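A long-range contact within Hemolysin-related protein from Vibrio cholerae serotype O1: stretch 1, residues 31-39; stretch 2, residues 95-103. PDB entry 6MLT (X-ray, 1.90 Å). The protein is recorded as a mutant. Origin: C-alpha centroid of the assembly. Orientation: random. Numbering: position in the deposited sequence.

Stretch 1 31-39: VMAAPIVVQ
Stretch 2, residues 95-103: DARYAPAAA

How do the two stretches run? Nearly parallel, 14° apart, with the CA atoms of Ala-33 and Arg-97 5.2 Å apart and those of Val-38 and Ala-102 at 7.3 Å. Stretch 1 is extended around Ile-36, Val-37 and Val-38, and Ala-101 to Ala-103 are strand; the approach to each is loop.

What joins the backbones, given that no direct hydrogen bond crosses? Two waters do. One accepts from Met-32 N (2.8 Å) and donates to Ala-96 O (2.7 Å); the other donates to Met-32 O and Arg-97 O, both at 2.8 Å. Met-32 (phi/psi -145/27) thus has both polar backbone atoms satisfied.

Which side chains pack? Ala-33 (-130/149) points toward stretch 2, its CB 3.5 Å from Ala-96 O, a fit that suits a lone methyl. Ala-99 (-66/140) answers with CB 3.2 Å from Ala-34 O. Ile-36, chi1 and chi2 both m, sets CD1 4.0 Å from Ala-99 CB and CG1 3.4 Å from Pro-100 O. Val-38, chi1 m, brings CG1 to 4.0 Å from Ala-102 CB. The apolar Ile-36 and Val-38 suit the methyls of Ala-99 and Ala-102. Alternation turns Val-37 and Ala-101 away. In all, 357 Å² is buried; of the residues in contact, all but the partly exposed Arg-97 are buried.

What does Arg-97 do inside stretch 2? Its CA-to-CB bond points away from stretch 1; its side chain (m, t, m) reaches Asp-95 (chi1 t). Arg-97 NH2 to Asp-95 OD1 (2.8 Å) and Arg-97 NE to Asp-95 OD2 (3.0 Å) form a salt bridge, and Arg-97 N also donates to Asp-95 OD2 (3.0 Å).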

ATOM      1  N   VAL A  31      25.178  -6.483 -10.573  1.00 16.56           N
ATOM      2  CA  VAL A  31      23.755  -6.582 -10.253  1.00 15.22           C
ATOM      3  C   VAL A  31      23.077  -5.266 -10.605  1.00 16.73           C
ATOM      4  O   VAL A  31      23.583  -4.187 -10.274  1.00 17.62           O
ATOM      5  CB  VAL A  31      23.524  -6.944  -8.772  1.00 15.54           C
ATOM      6  CG1 VAL A  31      22.056  -7.208  -8.514  1.00 17.06           C
ATOM      7  CG2 VAL A  31      24.348  -8.169  -8.392  1.00 15.76           C
ATOM      8  N   MET A  32      21.930  -5.352 -11.291  1.00 17.05           N
ATOM      9  CA  MET A  32      21.202  -4.154 -11.698  1.00 16.72           C
ATOM     10  C   MET A  32      19.691  -4.375 -11.653  1.00 21.38           C
ATOM     11  O   MET A  32      18.946  -3.719 -12.389  1.00 22.16           O
ATOM     12  CB  MET A  32      21.664  -3.706 -13.101  1.00 18.67           C
ATOM     13  CG  MET A  32      21.274  -2.270 -13.465  1.00 20.84           C
ATOM     14  SD  MET A  32      22.414  -1.506 -14.654  1.00 21.97           S
ATOM     15  CE  MET A  32      22.398  -2.716 -15.985  1.00 22.32           C
ATOM     16  N   ALA A  33      19.227  -5.280 -10.793  1.00 18.85           N
ATOM     17  CA  ALA A  33      17.808  -5.491 -10.552  1.00 19.14           C
ATOM     18  C   ALA A  33      17.561  -5.474  -9.052  1.00 18.94           C
ATOM     19  O   ALA A  33      18.430  -5.850  -8.258  1.00 19.23           O
ATOM     20  CB  ALA A  33      17.312  -6.815 -11.154  1.00 18.71           C
ATOM     21  N   ALA A  34      16.374  -5.019  -8.673  1.00 16.12           N
ATOM     22  CA  ALA A  34      16.084  -4.788  -7.265  1.00 17.67           C
ATOM     23  C   ALA A  34      16.210  -6.092  -6.477  1.00 17.20           C
ATOM     24  O   ALA A  34      15.821  -7.159  -6.970  1.00 18.22           O
ATOM     25  CB  ALA A  34      14.681  -4.202  -7.096  1.00 19.29           C
ATOM     26  N   PRO A  35      16.731  -6.045  -5.256  1.00 17.05           N
ATOM     27  CA  PRO A  35      16.872  -7.266  -4.459  1.00 17.69           C
ATOM     28  C   PRO A  35      15.536  -7.712  -3.881  1.00 18.58           C
ATOM     29  O   PRO A  35      14.619  -6.918  -3.678  1.00 18.50           O
ATOM     30  CB  PRO A  35      17.839  -6.850  -3.348  1.00 19.87           C
ATOM     31  CG  PRO A  35      17.544  -5.388  -3.157  1.00 16.61           C
ATOM     32  CD  PRO A  35      17.144  -4.848  -4.505  1.00 17.13           C
ATOM     33  N   ILE A  36      15.462  -9.011  -3.606  1.00 15.28           N
ATOM     34  CA  ILE A  36      14.306  -9.667  -3.005  1.00 18.41           C
ATOM     35  C   ILE A  36      14.740 -10.238  -1.666  1.00 16.90           C
ATOM     36  O   ILE A  36      15.873 -10.709  -1.535  1.00 17.52           O
ATOM     37  CB  ILE A  36      13.778 -10.788  -3.930  1.00 28.32           C
ATOM     38  CG1 ILE A  36      13.253 -10.205  -5.248  1.00 30.12           C
ATOM     39  CG2 ILE A  36      12.742 -11.641  -3.240  1.00 40.28           C
ATOM     40  CD1 ILE A  36      12.212  -9.165  -5.091  1.00 23.29           C
ATOM     41  N   VAL A  37      13.838 -10.224  -0.682  1.00 17.56           N
ATOM     42  CA  VAL A  37      14.166 -10.606   0.690  1.00 18.78           C
ATOM     43  C   VAL A  37      13.154 -11.633   1.179  1.00 18.94           C
ATOM     44  O   VAL A  37      11.965 -11.322   1.316  1.00 16.97           O
ATOM     45  CB  VAL A  37      14.189  -9.395   1.638  1.00 19.87           C
ATOM     46  CG1 VAL A  37      14.478  -9.837   3.078  1.00 19.73           C
ATOM     47  CG2 VAL A  37      15.227  -8.384   1.179  1.00 19.64           C
ATOM     48  N   VAL A  38      13.634 -12.844   1.467  1.00 16.71           N
ATOM     49  CA  VAL A  38      12.809 -13.946   1.952  1.00 18.61           C
ATOM     50  C   VAL A  38      13.698 -14.897   2.752  1.00 20.96           C
ATOM     51  O   VAL A  38      14.924 -14.898   2.610  1.00 20.66           O
ATOM     52  CB  VAL A  38      12.128 -14.717   0.799  1.00 18.77           C
ATOM     53  CG1 VAL A  38      10.999 -13.896   0.175  1.00 18.52           C
ATOM     54  CG2 VAL A  38      13.161 -15.118  -0.262  1.00 18.25           C
ATOM     55  N   GLN A  39      13.065 -15.737   3.576  1.00 18.05           N
ATOM     56  CA  GLN A  39      13.782 -16.739   4.368  1.00 19.13           C
ATOM     57  C   GLN A  39      14.126 -17.962   3.517  1.00 20.83           C
ATOM     58  O   GLN A  39      13.246 -18.552   2.883  1.00 22.45           O
ATOM     59  CB  GLN A  39      12.930 -17.187   5.558  1.00 19.06           C
ATOM     60  CG  GLN A  39      12.470 -16.087   6.495  1.00 22.16           C
ATOM     61  CD  GLN A  39      13.515 -15.701   7.526  1.00 21.24           C
ATOM     62  OE1 GLN A  39      14.582 -16.309   7.616  1.00 19.85           O
ATOM     63  NE2 GLN A  39      13.205 -14.683   8.316  1.00 21.85           N
ATOM     64  N   ASP A  95      16.526 -13.598 -16.337  1.00 17.67           N
ATOM     65  CA  ASP A  95      16.835 -12.279 -16.860  1.00 20.52           C
ATOM     66  C   ASP A  95      17.419 -11.417 -15.745  1.00 15.83           C
ATOM     67  O   ASP A  95      16.974 -11.471 -14.596  1.00 16.82           O
ATOM     68  CB  ASP A  95      15.602 -11.611 -17.450  1.00 21.49           C
ATOM     69  CG  ASP A  95      15.970 -10.438 -18.338  1.00 23.38           C
ATOM     70  OD1 ASP A  95      16.336 -10.677 -19.507  1.00 23.29           O
ATOM     71  OD2 ASP A  95      15.941  -9.286 -17.855  1.00 22.65           O
ATOM     72  N   ALA A  96      18.450 -10.650 -16.082  1.00 17.19           N
ATOM     73  CA  ALA A  96      19.175  -9.862 -15.096  1.00 17.73           C
ATOM     74  C   ALA A  96      18.581  -8.476 -14.885  1.00 18.47           C
ATOM     75  O   ALA A  96      19.043  -7.752 -13.999  1.00 19.26           O
ATOM     76  CB  ALA A  96      20.647  -9.733 -15.506  1.00 19.63           C
ATOM     77  N   ARG A  97      17.562  -8.095 -15.661  1.00 18.55           N
ATOM     78  CA  ARG A  97      16.985  -6.760 -15.572  1.00 16.78           C
ATOM     79  C   ARG A  97      15.758  -6.684 -14.677  1.00 16.86           C
ATOM     80  O   ARG A  97      15.386  -5.583 -14.259  1.00 16.94           O
ATOM     81  CB  ARG A  97      16.603  -6.255 -16.971  1.00 18.50           C
ATOM     82  CG  ARG A  97      17.778  -6.155 -17.933  1.00 19.15           C
ATOM     83  CD  ARG A  97      17.320  -6.028 -19.375  1.00 22.13           C
ATOM     84  NE  ARG A  97      16.795  -7.293 -19.876  1.00 21.93           N
ATOM     85  CZ  ARG A  97      16.519  -7.535 -21.150  1.00 25.32           C
ATOM     86  NH1 ARG A  97      16.705  -6.592 -22.065  1.00 26.71           N
ATOM     87  NH2 ARG A  97      16.059  -8.724 -21.508  1.00 25.67           N
ATOM     88  N   TYR A  98      15.122  -7.813 -14.382  1.00 18.67           N
ATOM     89  CA  TYR A  98      13.906  -7.845 -13.582  1.00 18.45           C
ATOM     90  C   TYR A  98      14.125  -8.715 -12.355  1.00 16.94           C
ATOM     91  O   TYR A  98      14.677  -9.816 -12.452  1.00 17.32           O
ATOM     92  CB  TYR A  98      12.721  -8.378 -14.392  1.00 17.16           C
ATOM     93  CG  TYR A  98      12.322  -7.506 -15.566  1.00 16.84           C
ATOM     94  CD1 TYR A  98      11.387  -6.491 -15.414  1.00 17.77           C
ATOM     95  CD2 TYR A  98      12.872  -7.711 -16.829  1.00 18.42           C
ATOM     96  CE1 TYR A  98      11.009  -5.699 -16.485  1.00 19.22           C
ATOM     97  CE2 TYR A  98      12.503  -6.923 -17.908  1.00 19.14           C
ATOM     98  CZ  TYR A  98      11.569  -5.918 -17.726  1.00 19.12           C
ATOM     99  OH  TYR A  98      11.190  -5.124 -18.778  1.00 18.66           O
ATOM    100  N   ALA A  99      13.695  -8.224 -11.206  1.00 17.21           N
ATOM    101  CA  ALA A  99      13.772  -9.032 -10.007  1.00 17.45           C
ATOM    102  C   ALA A  99      12.841 -10.234 -10.139  1.00 18.68           C
ATOM    103  O   ALA A  99      11.732 -10.107 -10.665  1.00 17.69           O
ATOM    104  CB  ALA A  99      13.383  -8.219  -8.774  1.00 19.52           C
ATOM    105  N   PRO A 100      13.260 -11.409  -9.684  1.00 17.69           N
ATOM    106  CA  PRO A 100      12.311 -12.523  -9.565  1.00 19.39           C
ATOM    107  C   PRO A 100      11.301 -12.256  -8.462  1.00 18.23           C
ATOM    108  O   PRO A 100      11.323 -11.188  -7.844  1.00 17.10           O
ATOM    109  CB  PRO A 100      13.207 -13.728  -9.244  1.00 22.27           C
ATOM    110  CG  PRO A 100      14.450 -13.169  -8.705  1.00 28.73           C
ATOM    111  CD  PRO A 100      14.621 -11.788  -9.272  1.00 24.49           C
ATOM    112  N   ALA A 101      10.392 -13.200  -8.235  1.00 16.67           N
ATOM    113  CA  ALA A 101       9.392 -13.102  -7.181  1.00 17.37           C
ATOM    114  C   ALA A 101       9.410 -14.392  -6.378  1.00 19.88           C
ATOM    115  O   ALA A 101       9.694 -15.463  -6.917  1.00 21.12           O
ATOM    116  CB  ALA A 101       7.991 -12.870  -7.741  1.00 17.43           C
ATOM    117  N   ALA A 102       9.088 -14.298  -5.090  1.00 16.58           N
ATOM    118  CA  ALA A 102       9.196 -15.458  -4.222  1.00 16.16           C
ATOM    119  C   ALA A 102       8.041 -15.505  -3.238  1.00 16.21           C
ATOM    120  O   ALA A 102       7.533 -14.474  -2.793  1.00 16.40           O
ATOM    121  CB  ALA A 102      10.526 -15.460  -3.458  1.00 17.52           C
ATOM    122  N   ALA A 103       7.646 -16.724  -2.890  1.00 16.38           N
ATOM    123  CA  ALA A 103       6.609 -16.964  -1.898  1.00 17.12           C
ATOM    124  C   ALA A 103       6.508 -18.462  -1.688  1.00 17.18           C
ATOM    125  O   ALA A 103       6.997 -19.251  -2.501  1.00 19.05           O
ATOM    126  CB  ALA A 103       5.249 -16.403  -2.335  1.00 17.62           C
TER
HETATM  127  O   HOH W   1      21.047  -7.830 -12.227  1.00 16.87           O
HETATM  128  O   HOH W   2      16.217  -3.210 -12.949  1.00 17.61           O